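Local coordinates for protein glucosamine--fructose-6-phosphate aminotransferase [isomerizing] (Francisella tularensis subsp. tularensis, PDB 3TBF) that probably carries out, as the C-terminal isomerase domain of glucosamine-6-phosphate synthase, the sugar-phosphate half of making glucosamine 6-phosphate from fructose 6-phosphate and glutamine, at residues E52-I57 against N128-M133; I92-N97 against T114-E119; E119-S124 against S141-E146; M133-V138 against V172-F177. All coordinates share one frame; numbering follows the deposited sequence.

Overall arrangement
All four contacts lie in the first of the two SIS domains, around its five-stranded parallel sheet. Contact 1 joins the entries of strands 56-61 and 129-136, and contact 4 packs the latter strand against helix 165-184. The two share Met133, and their centres are about 16 Å apart. Contacts 2 and 3 involve helix 115-124 and share Glu119, with centres about 10 Å apart. Contact 2 ties this helix to the loop after helix 89-92, and contact 3 ties it to helix 142-146. Contacts 2 and 4 do not touch; their nearest atoms are about 7 Å apart. Between contacts 1 and 3, Leu121 CD1 packs on Ser132 CB at 3.4 Å.

Contact 1 of 4, residues E52-I57 against N128-M133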
loop_
_atom_site.group_PDB
_atom_site.type_symbol
_atom_site.label_atom_id
_atom_site.label_comp_id
_atom_site.label_asym_id
_atom_site.label_seq_id
_atom_site.Cartn_x
_atom_site.Cartn_y
_atom_site.Cartn_z
ATOM N N GLU A 52 10.238 27.501 0.497
ATOM C CA GLU A 52 9.280 28.558 0.175
ATOM C C GLU A 52 8.630 28.237 -1.147
ATOM O O GLU A 52 7.480 28.541 -1.342
ATOM C CB GLU A 52 9.959 29.913 0.082
ATOM C CG GLU A 52 10.588 30.350 1.385
ATOM C CD GLU A 52 11.142 31.794 1.377
ATOM O OE1 GLU A 52 11.752 32.227 0.353
ATOM O OE2 GLU A 52 10.986 32.476 2.422
ATOM N N LYS A 53 9.367 27.606 -2.046
ATOM C CA LYS A 53 8.826 27.177 -3.346
ATOM C C LYS A 53 8.034 25.858 -3.330
ATOM O O LYS A 53 7.389 25.530 -4.302
ATOM C CB LYS A 53 9.964 26.961 -4.333
ATOM C CG LYS A 53 10.851 28.152 -4.627
ATOM C CD LYS A 53 12.048 27.664 -5.478
ATOM C CE LYS A 53 13.004 28.814 -5.909
ATOM N NZ LYS A 53 14.159 28.332 -6.761
ATOM N N THR A 54 8.112 25.093 -2.254
ATOM C CA THR A 54 7.539 23.769 -2.195
ATOM C C THR A 54 6.072 23.870 -2.020
ATOM O O THR A 54 5.620 24.595 -1.139
ATOM C CB THR A 54 8.092 22.987 -1.026
ATOM O OG1 THR A 54 9.469 22.734 -1.271
ATOM C CG2 THR A 54 7.326 21.667 -0.785
ATOM N N LYS A 55 5.331 23.172 -2.883
ATOM C CA LYS A 55 3.869 23.119 -2.794
ATOM C C LYS A 55 3.353 21.691 -2.683
ATOM O O LYS A 55 2.174 21.425 -2.399
ATOM C CB LYS A 55 3.219 23.780 -3.995
ATOM C CG LYS A 55 4.049 24.850 -4.645
ATOM C CD LYS A 55 3.310 26.185 -4.758
ATOM C CE LYS A 55 3.394 26.928 -3.430
ATOM N NZ LYS A 55 4.773 27.479 -3.133
ATOM N N HIS A 56 4.243 20.771 -2.919
ATOM C CA HIS A 56 3.904 19.406 -2.832
ATOM C C HIS A 56 5.154 18.666 -2.465
ATOM O O HIS A 56 6.218 18.973 -2.910
ATOM C CB HIS A 56 3.388 18.931 -4.190
ATOM C CG HIS A 56 2.962 17.503 -4.196
ATOM N ND1 HIS A 56 3.845 16.471 -4.418
ATOM C CD2 HIS A 56 1.741 16.931 -4.029
ATOM C CE1 HIS A 56 3.194 15.322 -4.358
ATOM N NE2 HIS A 56 1.915 15.572 -4.123
ATOM N N ILE A 57 4.999 17.664 -1.647
ATOM C CA ILE A 57 6.122 16.876 -1.204
ATOM C C ILE A 57 5.961 15.456 -1.683
ATOM O O ILE A 57 4.961 14.836 -1.386
ATOM C CB ILE A 57 6.202 16.868 0.305
ATOM C CG1 ILE A 57 6.564 18.239 0.798
ATOM C CG2 ILE A 57 7.228 15.871 0.765
ATOM C CD1 ILE A 57 6.333 18.359 2.216
ATOM N N ASN A 128 10.067 18.100 -13.446
ATOM C CA ASN A 128 9.638 19.379 -12.940
ATOM C C ASN A 128 9.746 19.595 -11.416
ATOM O O ASN A 128 8.927 20.300 -10.852
ATOM C CB ASN A 128 8.172 19.533 -13.351
ATOM C CG ASN A 128 7.706 20.962 -13.334
ATOM O OD1 ASN A 128 8.525 21.903 -13.446
ATOM N ND2 ASN A 128 6.381 21.149 -13.203
ATOM N N TYR A 129 10.708 19.017 -10.726
ATOM C CA TYR A 129 10.740 19.250 -9.267
ATOM C C TYR A 129 11.479 20.548 -8.978
ATOM O O TYR A 129 12.364 20.932 -9.745
ATOM C CB TYR A 129 11.452 18.123 -8.523
ATOM C CG TYR A 129 10.742 16.802 -8.563
ATOM C CD1 TYR A 129 9.739 16.520 -7.666
ATOM C CD2 TYR A 129 11.083 15.831 -9.481
ATOM C CE1 TYR A 129 9.083 15.301 -7.661
ATOM C CE2 TYR A 129 10.433 14.617 -9.505
ATOM C CZ TYR A 129 9.433 14.352 -8.578
ATOM O OH TYR A 129 8.779 13.143 -8.592
ATOM N N VAL A 130 11.137 21.208 -7.876
ATOM C CA VAL A 130 11.828 22.427 -7.478
ATOM C C VAL A 130 13.199 22.106 -6.878
ATOM O O VAL A 130 14.101 22.943 -6.854
ATOM C CB VAL A 130 10.992 23.265 -6.470
ATOM C CG1 VAL A 130 9.675 23.687 -7.094
ATOM C CG2 VAL A 130 10.724 22.506 -5.177
ATOM N N GLY A 131 13.340 20.888 -6.376
ATOM C CA GLY A 131 14.599 20.450 -5.772
ATOM C C GLY A 131 14.486 19.124 -5.043
ATOM O O GLY A 131 13.454 18.462 -5.111
ATOM N N SER A 132 15.551 18.737 -4.354
ATOM C CA SER A 132 15.598 17.456 -3.648
ATOM C C SER A 132 16.164 17.583 -2.230
ATOM O O SER A 132 16.993 18.458 -1.933
ATOM C CB SER A 132 16.434 16.445 -4.430
ATOM O OG SER A 132 17.703 16.994 -4.743
HETATM N N MSE A 133 15.707 16.688 -1.362
HETATM C CA MSE A 133 16.188 16.617 -0.000
HETATM C C MSE A 133 16.348 15.172 0.355
HETATM O O MSE A 133 15.494 14.387 0.073
HETATM C CB MSE A 133 15.210 17.256 0.970
HETATM C CG MSE A 133 15.638 17.073 2.436
HETATM SE SE MSE A 133 14.488 18.017 3.673
HETATM C CE MSE A 133 12.997 16.684 3.821
#
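In this SIS domain, a Rossmann-like alpha-beta-alpha sandwich, the contact joins the chain leading into strand 56-61 of the parallel sheet to the start of strand 129-136. The two strands are not neighbours, because strand 103-109 runs between them. The segments meet through Val130 at the N-terminal ends of the strands, without a hydrogen bond across them. Thr54 and Val130 have the nearest CA atoms, 6.9 Å apart.

Val130 points its side chain at the other segment and puts one methyl on each of two residues. Its CG1 branch lies anti to its own carbonyl carbon (chi1 -61°) and reaches the backbone of Lys53, with Val130 CG1 4.1 Å from Lys53 O. The same methyl lies 4.3 Å from Lys53 CB, at the root of the lysine chain. From there Lys53 runs extended, and its NZ forms a salt bridge with Glu49. The lysine thus lends its aliphatic base to the contact and spends its charge elsewhere.

Thr54 is buried and crosses Val130 at about a right angle. Its hydroxyl is hydrogen-bonded to Leu50 O, in the preceding helix 47-52, while its side chain also packs on Leu104 of the intervening strand. Lys185 NZ holds the backbone oxygens of Glu52 and Thr54. On the facing segment, Tyr129 packs edge-to-face with Phe105, and the chain turns a corner at Val130. The contact is van der Waals only, with each methyl nearest an oxygen: the second methyl, Val130 CG2, rests 4.1 Å from Thr54 OG1.

Contact 2 of 4, residues I92-N97 against T114-E119; sequences IRYRDN and TADTLE
Asp116 and Glu119, one helical turn apart, both meet the side chain of Arg93. Asp116 comes first along segment 114-119. Its OD1 accepts a hydrogen bond from Arg93 NH1 at 2.6 Å, part of a salt bridge. The N-H...O angle is 141°, so the bond is short but bent. The oxygen lies at the edge of the guanidinium, close to its plane, and is met nearly along its C-O axis. The carboxylate is turned 60° from the guanidinium, and one oxygen makes the bond. Arg93 reaches this point fully extended, with CG anti to the backbone N (chi1 -180°).

The helix here is the one following strand 103-109 in the SIS domain's alpha-beta-alpha fold. The partner segment is the loop that leaves helix 89-92.

Glu119 follows on the next turn. It lies side by side with Arg93, pointing the same way. Its aliphatic part covers one face of the guanidinium, with Glu119 CB 3.4 Å from Arg93 NE and Glu119 CG 3.5 Å from Arg93 NH2. The charged ends do not bond: Glu119 OE1 is 4.4 Å from Arg93 NH2 and well out of the guanidinium plane. Glu119 OE2 instead pairs with Arg122. On the opposite face of the Arg93 guanidinium sits Tyr94 OH, 3.0 Å above the plane. Tyr94 also packs on Lys291 of the second subunit.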
loop_
_atom_site.group_PDB
_atom_site.type_symbol
_atom_site.label_atom_id
_atom_site.label_comp_id
_atom_site.label_asym_id
_atom_site.label_seq_id
_atom_site.Cartn_x
_atom_site.Cartn_y
_atom_site.Cartn_z
ATOM N N ILE A 92 8.248 3.876 -8.814
ATOM C CA ILE A 92 8.254 5.197 -9.419
ATOM C C ILE A 92 9.389 5.319 -10.403
ATOM O O ILE A 92 9.308 6.065 -11.391
ATOM C CB ILE A 92 8.297 6.359 -8.404
ATOM C CG1 ILE A 92 7.949 7.689 -9.076
ATOM C CG2 ILE A 92 9.627 6.477 -7.679
ATOM C CD1 ILE A 92 8.041 8.845 -8.021
ATOM N N ARG A 93 10.451 4.570 -10.163
ATOM C CA ARG A 93 11.653 4.639 -11.024
ATOM C C ARG A 93 11.358 4.354 -12.497
ATOM O O ARG A 93 11.865 5.017 -13.393
ATOM C CB ARG A 93 12.662 3.618 -10.537
ATOM C CG ARG A 93 13.882 3.600 -11.308
ATOM C CD ARG A 93 14.827 2.533 -10.825
ATOM N NE ARG A 93 16.026 2.517 -11.662
ATOM C CZ ARG A 93 17.009 1.657 -11.481
ATOM N NH1 ARG A 93 16.925 0.799 -10.487
ATOM N NH2 ARG A 93 18.059 1.651 -12.277
ATOM N N TYR A 94 10.527 3.345 -12.718
ATOM C CA TYR A 94 10.186 2.889 -14.058
ATOM C C TYR A 94 8.824 3.331 -14.523
ATOM O O TYR A 94 8.442 2.996 -15.601
ATOM C CB TYR A 94 10.250 1.380 -14.093
ATOM C CG TYR A 94 11.619 0.832 -13.772
ATOM C CD1 TYR A 94 11.830 0.085 -12.610
ATOM C CD2 TYR A 94 12.703 1.063 -14.614
ATOM C CE1 TYR A 94 13.074 -0.388 -12.272
ATOM C CE2 TYR A 94 13.981 0.570 -14.299
ATOM C CZ TYR A 94 14.148 -0.147 -13.119
ATOM O OH TYR A 94 15.387 -0.638 -12.799
ATOM N N ARG A 95 8.101 4.124 -13.752
ATOM C CA ARG A 95 6.750 4.487 -14.097
ATOM C C ARG A 95 6.740 5.835 -14.775
ATOM O O ARG A 95 7.548 6.700 -14.495
ATOM C CB ARG A 95 5.901 4.540 -12.838
ATOM C CG ARG A 95 4.489 4.948 -13.010
ATOM C CD ARG A 95 3.715 4.709 -11.746
ATOM N NE ARG A 95 3.818 5.767 -10.743
ATOM C CZ ARG A 95 3.309 6.995 -10.897
ATOM N NH1 ARG A 95 2.686 7.349 -12.024
ATOM N NH2 ARG A 95 3.447 7.894 -9.940
ATOM N N ASP A 96 5.773 6.009 -15.658
ATOM C CA ASP A 96 5.656 7.215 -16.426
ATOM C C ASP A 96 4.783 8.214 -15.636
ATOM O O ASP A 96 3.560 8.309 -15.880
ATOM C CB ASP A 96 5.036 6.822 -17.763
ATOM C CG ASP A 96 5.364 7.789 -18.861
ATOM O OD1 ASP A 96 5.455 8.989 -18.504
ATOM O OD2 ASP A 96 5.515 7.356 -20.062
ATOM N N ASN A 97 5.388 8.929 -14.683
ATOM C CA ASN A 97 4.639 9.771 -13.756
ATOM C C ASN A 97 4.648 11.257 -14.097
ATOM O O ASN A 97 5.449 11.727 -14.909
ATOM C CB ASN A 97 5.170 9.611 -12.343
ATOM C CG ASN A 97 6.575 10.154 -12.191
ATOM O OD1 ASN A 97 7.456 9.875 -13.007
ATOM N ND2 ASN A 97 6.792 10.939 -11.148
ATOM N N THR A 114 20.962 3.203 -1.713
ATOM C CA THR A 114 19.908 2.302 -2.110
ATOM C C THR A 114 19.607 2.557 -3.591
ATOM O O THR A 114 19.226 3.688 -3.985
ATOM C CB THR A 114 18.659 2.616 -1.246
ATOM O OG1 THR A 114 18.992 2.477 0.145
ATOM C CG2 THR A 114 17.461 1.742 -1.594
ATOM N N ALA A 115 19.806 1.524 -4.412
ATOM C CA ALA A 115 19.799 1.670 -5.871
ATOM C C ALA A 115 18.562 2.390 -6.417
ATOM O O ALA A 115 18.659 3.437 -7.050
ATOM C CB ALA A 115 19.918 0.317 -6.519
ATOM N N ASP A 116 17.402 1.832 -6.168
ATOM C CA ASP A 116 16.174 2.379 -6.728
ATOM C C ASP A 116 15.855 3.813 -6.259
ATOM O O ASP A 116 15.441 4.668 -7.051
ATOM C CB ASP A 116 15.013 1.445 -6.399
ATOM C CG ASP A 116 15.056 0.119 -7.209
ATOM O OD1 ASP A 116 15.527 0.107 -8.379
ATOM O OD2 ASP A 116 14.581 -0.909 -6.665
ATOM N N THR A 117 16.021 4.058 -4.983
ATOM C CA THR A 117 15.919 5.400 -4.456
ATOM C C THR A 117 16.896 6.367 -5.125
ATOM O O THR A 117 16.509 7.455 -5.589
ATOM C CB THR A 117 16.178 5.406 -2.954
ATOM O OG1 THR A 117 15.332 4.419 -2.366
ATOM C CG2 THR A 117 15.839 6.740 -2.367
ATOM N N LEU A 118 18.164 5.975 -5.171
ATOM C CA LEU A 118 19.176 6.793 -5.827
ATOM C C LEU A 118 18.847 7.015 -7.286
ATOM O O LEU A 118 18.975 8.124 -7.783
ATOM C CB LEU A 118 20.535 6.117 -5.725
ATOM C CG LEU A 118 21.682 6.833 -6.388
ATOM C CD1 LEU A 118 21.901 8.196 -5.797
ATOM C CD2 LEU A 118 22.931 5.973 -6.243
ATOM N N GLU A 119 18.414 5.984 -7.994
ATOM C CA GLU A 119 18.075 6.206 -9.390
ATOM C C GLU A 119 16.774 7.022 -9.577
ATOM O O GLU A 119 16.616 7.676 -10.591
ATOM C CB GLU A 119 17.989 4.877 -10.113
ATOM C CG GLU A 119 19.325 4.142 -10.175
ATOM C CD GLU A 119 20.330 4.859 -11.069
ATOM O OE1 GLU A 119 19.895 5.666 -11.944
ATOM O OE2 GLU A 119 21.553 4.606 -10.863
#

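Contact 3 of 4, residues E119-S124 against S141-E146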
loop_
_atom_site.group_PDB
_atom_site.type_symbol
_atom_site.label_atom_id
_atom_site.label_comp_id
_atom_site.label_asym_id
_atom_site.label_seq_id
_atom_site.Cartn_x
_atom_site.Cartn_y
_atom_site.Cartn_z
ATOM N N GLU A 119 18.414 5.984 -7.994
ATOM C CA GLU A 119 18.075 6.206 -9.390
ATOM C C GLU A 119 16.774 7.022 -9.577
ATOM O O GLU A 119 16.616 7.676 -10.591
ATOM C CB GLU A 119 17.989 4.877 -10.113
ATOM C CG GLU A 119 19.325 4.142 -10.175
ATOM C CD GLU A 119 20.330 4.859 -11.069
ATOM O OE1 GLU A 119 19.895 5.666 -11.944
ATOM O OE2 GLU A 119 21.553 4.606 -10.863
ATOM N N SER A 120 15.839 6.978 -8.618
ATOM C CA SER A 120 14.683 7.880 -8.638
ATOM C C SER A 120 15.147 9.307 -8.454
ATOM O O SER A 120 14.629 10.217 -9.094
ATOM C CB SER A 120 13.661 7.531 -7.557
ATOM O OG SER A 120 13.077 6.283 -7.829
ATOM N N LEU A 121 16.152 9.531 -7.614
ATOM C CA LEU A 121 16.619 10.885 -7.504
ATOM C C LEU A 121 17.199 11.337 -8.868
ATOM O O LEU A 121 16.882 12.414 -9.366
ATOM C CB LEU A 121 17.578 11.046 -6.336
ATOM C CG LEU A 121 18.320 12.387 -6.208
ATOM C CD1 LEU A 121 17.372 13.527 -5.977
ATOM C CD2 LEU A 121 19.408 12.361 -5.118
ATOM N N ARG A 122 17.992 10.496 -9.507
ATOM C CA ARG A 122 18.631 10.895 -10.759
ATOM C C ARG A 122 17.614 11.205 -11.830
ATOM O O ARG A 122 17.778 12.162 -12.587
ATOM C CB ARG A 122 19.625 9.843 -11.231
ATOM C CG ARG A 122 20.860 9.874 -10.353
ATOM C CD ARG A 122 21.638 8.596 -10.400
ATOM N NE ARG A 122 22.848 8.737 -9.579
ATOM C CZ ARG A 122 23.773 7.790 -9.429
ATOM N NH1 ARG A 122 23.629 6.618 -10.039
ATOM N NH2 ARG A 122 24.837 8.006 -8.669
ATOM N N LYS A 123 16.550 10.420 -11.872
ATOM C CA LYS A 123 15.487 10.661 -12.815
ATOM C C LYS A 123 14.782 11.980 -12.517
ATOM O O LYS A 123 14.480 12.753 -13.428
ATOM C CB LYS A 123 14.530 9.459 -12.816
ATOM C CG LYS A 123 13.105 9.755 -13.212
ATOM C CD LYS A 123 12.252 8.480 -13.388
ATOM C CE LYS A 123 10.764 8.781 -13.004
ATOM N NZ LYS A 123 9.849 7.859 -13.694
ATOM N N SER A 124 14.576 12.272 -11.244
ATOM C CA SER A 124 13.857 13.483 -10.833
ATOM C C SER A 124 14.510 14.767 -11.349
ATOM O O SER A 124 13.879 15.817 -11.449
ATOM C CB SER A 124 13.761 13.525 -9.303
ATOM O OG SER A 124 14.926 14.069 -8.770
ATOM N N SER A 141 27.383 10.196 0.986
ATOM C CA SER A 141 26.812 9.060 0.299
ATOM C C SER A 141 26.271 9.658 -0.981
ATOM O O SER A 141 26.153 10.846 -1.078
ATOM C CB SER A 141 25.718 8.421 1.147
ATOM O OG SER A 141 24.748 9.382 1.511
ATOM N N SER A 142 26.000 8.840 -1.973
ATOM C CA SER A 142 25.534 9.332 -3.254
ATOM C C SER A 142 24.273 10.165 -3.077
ATOM O O SER A 142 24.163 11.239 -3.647
ATOM C CB SER A 142 25.236 8.169 -4.180
ATOM O OG SER A 142 26.344 7.312 -4.291
ATOM N N LEU A 143 23.337 9.676 -2.267
ATOM C CA LEU A 143 22.108 10.404 -2.018
ATOM C C LEU A 143 22.320 11.789 -1.399
ATOM O O LEU A 143 21.659 12.748 -1.799
ATOM C CB LEU A 143 21.172 9.594 -1.138
ATOM C CG LEU A 143 20.281 8.576 -1.847
ATOM C CD1 LEU A 143 19.478 7.849 -0.766
ATOM C CD2 LEU A 143 19.359 9.172 -2.909
ATOM N N VAL A 144 23.204 11.885 -0.413
ATOM C CA VAL A 144 23.555 13.175 0.162
ATOM C C VAL A 144 24.268 14.077 -0.852
ATOM O O VAL A 144 23.917 15.230 -1.010
ATOM C CB VAL A 144 24.404 12.997 1.408
ATOM C CG1 VAL A 144 24.942 14.355 1.896
ATOM C CG2 VAL A 144 23.619 12.219 2.507
ATOM N N ARG A 145 25.228 13.549 -1.577
ATOM C CA ARG A 145 25.945 14.374 -2.555
ATOM C C ARG A 145 25.036 14.875 -3.679
ATOM O O ARG A 145 25.117 16.000 -4.124
ATOM C CB ARG A 145 27.149 13.629 -3.135
ATOM C CG ARG A 145 28.201 13.275 -2.068
ATOM C CD ARG A 145 29.476 12.674 -2.703
ATOM N NE ARG A 145 29.167 11.516 -3.534
ATOM C CZ ARG A 145 29.291 10.249 -3.177
ATOM N NH1 ARG A 145 29.724 9.917 -1.978
ATOM N NH2 ARG A 145 28.983 9.302 -4.050
ATOM N N GLU A 146 24.130 14.029 -4.114
ATOM C CA GLU A 146 23.361 14.371 -5.269
ATOM C C GLU A 146 22.095 15.111 -4.944
ATOM O O GLU A 146 21.454 15.582 -5.870
ATOM C CB GLU A 146 23.102 13.152 -6.078
ATOM C CG GLU A 146 24.392 12.580 -6.606
ATOM C CD GLU A 146 24.160 11.314 -7.403
ATOM O OE1 GLU A 146 23.196 11.288 -8.208
ATOM O OE2 GLU A 146 24.945 10.341 -7.242
#
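Arg122 and Glu146 form a side-on, two-pronged salt bridge between helix 115-124 and helix 142-146. Arg122 NE donates to Glu146 OE1 at 2.9 Å, and Arg122 NH2 donates to Glu146 OE2 at 2.7 Å. Both bonds are nearly straight, with N-H...O angles of 178° and 171°. Each carboxylate oxygen uses its syn lone pair. The guanidinium and carboxylate are nearly coplanar, and the pair of bonds should hold both groups flat against rotation. Extended chains on both residues bring the groups together.

Beside this polar pair lies an apolar one. Leu121 has CG anti to its backbone N (chi1 171°), which places its CD2 branch against helix 142-146. There Leu121 CD2 meets Leu143 CD2 and Glu146 CB, each at 3.9 Å. Glu146 thus offers its CB to the leucine and its carboxylate to the arginine.

The two helices lie on the same face of the SIS-domain sheet, on either side of strand 129-136 in the chain. Their segment axes are nearly parallel and approach to 10.6 Å. Beneath them, Leu121 also packs on Phe105 and Ser132 of the sheet.

Further out, Arg122 NH1 makes a weak hydrogen bond to Glu119 OE2 at 3.0 Å, so the arginine sits between two acids in a salt-bridge network. Ser124 OG donates to Leu121 O at 2.6 Å, within the helix. The backbone oxygen of Glu146 accepts a hydrogen bond from Lys125 NZ.

Contact 4 of 4, residues M133-V138 against V172-F177; sequences MCICNV and VALAIF
A Met-aromatic contact joins strand 129-136 of the SIS-domain parallel sheet to helix 165-184, which packs across one face of it. The contact is wholly buried and apolar, with no hydrogen bond between the segments. The axes of strand segment 133-136 and helix segment 172-177 run at 144° to each other and approach to 10.0 Å. Every second strand residue, Met133 and then Ile135, points at the helix.

Met133, present as selenomethionine, meets Phe177. Its chain runs straight out to the selenium and then bends at the last torsion (chi3 82°). The bend carries CE over the middle of the Phe177 ring, 3.5 Å from the ring centroid and 13° off the ring normal. This is a CH-pi contact. The selenium sits more obliquely, with Met133 SE 4.5 Å from the Phe177 centroid. The Phe177 side chain also touches Leu104 of strand 103-109, and Met133 packs on Val106 of that strand.

Ile135 lies nearer the start of the helical segment and uses two branches. Its CG2, anti to its backbone N, meets Ala173 CB at 4.0 Å; this is where the backbones are nearest, with Ile135 CA and Ala173 CA 7.3 Å apart. Leu174 packs as well on Ile108 of the sheet and on Ala68 and Ala72 of helix 63-80. The other isoleucine branch ends on this leucine, with Ile135 CD1 3.9 Å from Leu174 CD2.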
loop_
_atom_site.group_PDB
_atom_site.type_symbol
_atom_site.label_atom_id
_atom_site.label_comp_id
_atom_site.label_asym_id
_atom_site.label_seq_id
_atom_site.Cartn_x
_atom_site.Cartn_y
_atom_site.Cartn_z
HETATM N N MSE A 133 15.707 16.688 -1.362
HETATM C CA MSE A 133 16.188 16.617 -0.000
HETATM C C MSE A 133 16.348 15.172 0.355
HETATM O O MSE A 133 15.494 14.387 0.073
HETATM C CB MSE A 133 15.210 17.256 0.970
HETATM C CG MSE A 133 15.638 17.073 2.436
HETATM SE SE MSE A 133 14.488 18.017 3.673
HETATM C CE MSE A 133 12.997 16.684 3.821
ATOM N N CYS A 134 17.435 14.834 1.007
ATOM C CA CYS A 134 17.649 13.496 1.480
ATOM C C CYS A 134 17.543 13.426 2.977
ATOM O O CYS A 134 18.152 14.220 3.675
ATOM C CB CYS A 134 19.056 13.017 1.125
ATOM S SG CYS A 134 19.188 11.274 1.661
ATOM N N ILE A 135 16.795 12.461 3.482
ATOM C CA ILE A 135 16.876 12.114 4.906
ATOM C C ILE A 135 17.779 10.900 5.022
ATOM O O ILE A 135 17.359 9.784 4.717
ATOM C CB ILE A 135 15.533 11.766 5.482
ATOM C CG1 ILE A 135 14.579 12.904 5.204
ATOM C CG2 ILE A 135 15.612 11.392 6.967
ATOM C CD1 ILE A 135 13.943 13.353 6.307
ATOM N N CYS A 136 19.036 11.117 5.425
ATOM C CA CYS A 136 20.038 10.023 5.314
ATOM C C CYS A 136 20.852 9.929 6.576
ATOM O O CYS A 136 20.886 10.865 7.336
ATOM C CB CYS A 136 20.924 10.177 4.051
ATOM S SG CYS A 136 22.347 8.912 3.829
ATOM N N ASN A 137 21.475 8.776 6.785
ATOM C CA ASN A 137 22.306 8.510 7.961
ATOM C C ASN A 137 23.837 8.546 7.721
ATOM O O ASN A 137 24.612 8.684 8.665
ATOM C CB ASN A 137 21.961 7.165 8.587
ATOM C CG ASN A 137 22.447 7.072 10.032
ATOM O OD1 ASN A 137 22.161 7.950 10.829
ATOM N ND2 ASN A 137 23.167 6.015 10.361
ATOM N N VAL A 138 24.250 8.414 6.473
ATOM C CA VAL A 138 25.668 8.351 6.107
ATOM C C VAL A 138 26.018 9.592 5.318
ATOM O O VAL A 138 25.654 9.700 4.148
ATOM C CB VAL A 138 25.964 7.124 5.246
ATOM C CG1 VAL A 138 27.456 7.179 4.687
ATOM C CG2 VAL A 138 25.653 5.853 6.036
ATOM N N VAL A 172 11.796 10.681 13.566
ATOM C CA VAL A 172 12.040 11.914 14.255
ATOM C C VAL A 172 12.482 13.016 13.275
ATOM O O VAL A 172 11.972 14.133 13.339
ATOM C CB VAL A 172 13.052 11.718 15.404
ATOM C CG1 VAL A 172 13.581 13.034 15.912
ATOM C CG2 VAL A 172 12.410 10.997 16.554
ATOM N N ALA A 173 13.395 12.711 12.348
ATOM C CA ALA A 173 13.808 13.717 11.375
ATOM C C ALA A 173 12.595 14.242 10.609
ATOM O O ALA A 173 12.498 15.442 10.327
ATOM C CB ALA A 173 14.849 13.150 10.435
ATOM N N LEU A 174 11.684 13.349 10.224
ATOM C CA LEU A 174 10.521 13.757 9.434
ATOM C C LEU A 174 9.589 14.631 10.248
ATOM O O LEU A 174 8.988 15.523 9.683
ATOM C CB LEU A 174 9.780 12.545 8.865
ATOM C CG LEU A 174 10.434 11.874 7.636
ATOM C CD1 LEU A 174 10.050 10.378 7.480
ATOM C CD2 LEU A 174 10.139 12.616 6.363
ATOM N N ALA A 175 9.468 14.375 11.559
ATOM C CA ALA A 175 8.694 15.232 12.467
ATOM C C ALA A 175 9.277 16.620 12.565
ATOM O O ALA A 175 8.533 17.594 12.601
ATOM C CB ALA A 175 8.641 14.665 13.894
ATOM N N ILE A 176 10.597 16.704 12.642
ATOM C CA ILE A 176 11.271 17.986 12.718
ATOM C C ILE A 176 11.070 18.776 11.413
ATOM O O ILE A 176 10.700 19.924 11.449
ATOM C CB ILE A 176 12.780 17.803 12.996
ATOM C CG1 ILE A 176 12.983 17.392 14.444
ATOM C CG2 ILE A 176 13.595 19.074 12.658
ATOM C CD1 ILE A 176 14.353 16.767 14.651
ATOM N N PHE A 177 11.322 18.143 10.280
ATOM C CA PHE A 177 10.978 18.672 8.966
ATOM C C PHE A 177 9.512 19.159 8.879
ATOM O O PHE A 177 9.243 20.241 8.371
ATOM C CB PHE A 177 11.258 17.590 7.897
ATOM C CG PHE A 177 10.747 17.929 6.538
ATOM C CD1 PHE A 177 11.308 18.951 5.833
ATOM C CD2 PHE A 177 9.721 17.216 5.969
ATOM C CE1 PHE A 177 10.851 19.285 4.571
ATOM C CE2 PHE A 177 9.257 17.543 4.706
ATOM C CZ PHE A 177 9.842 18.581 4.008
#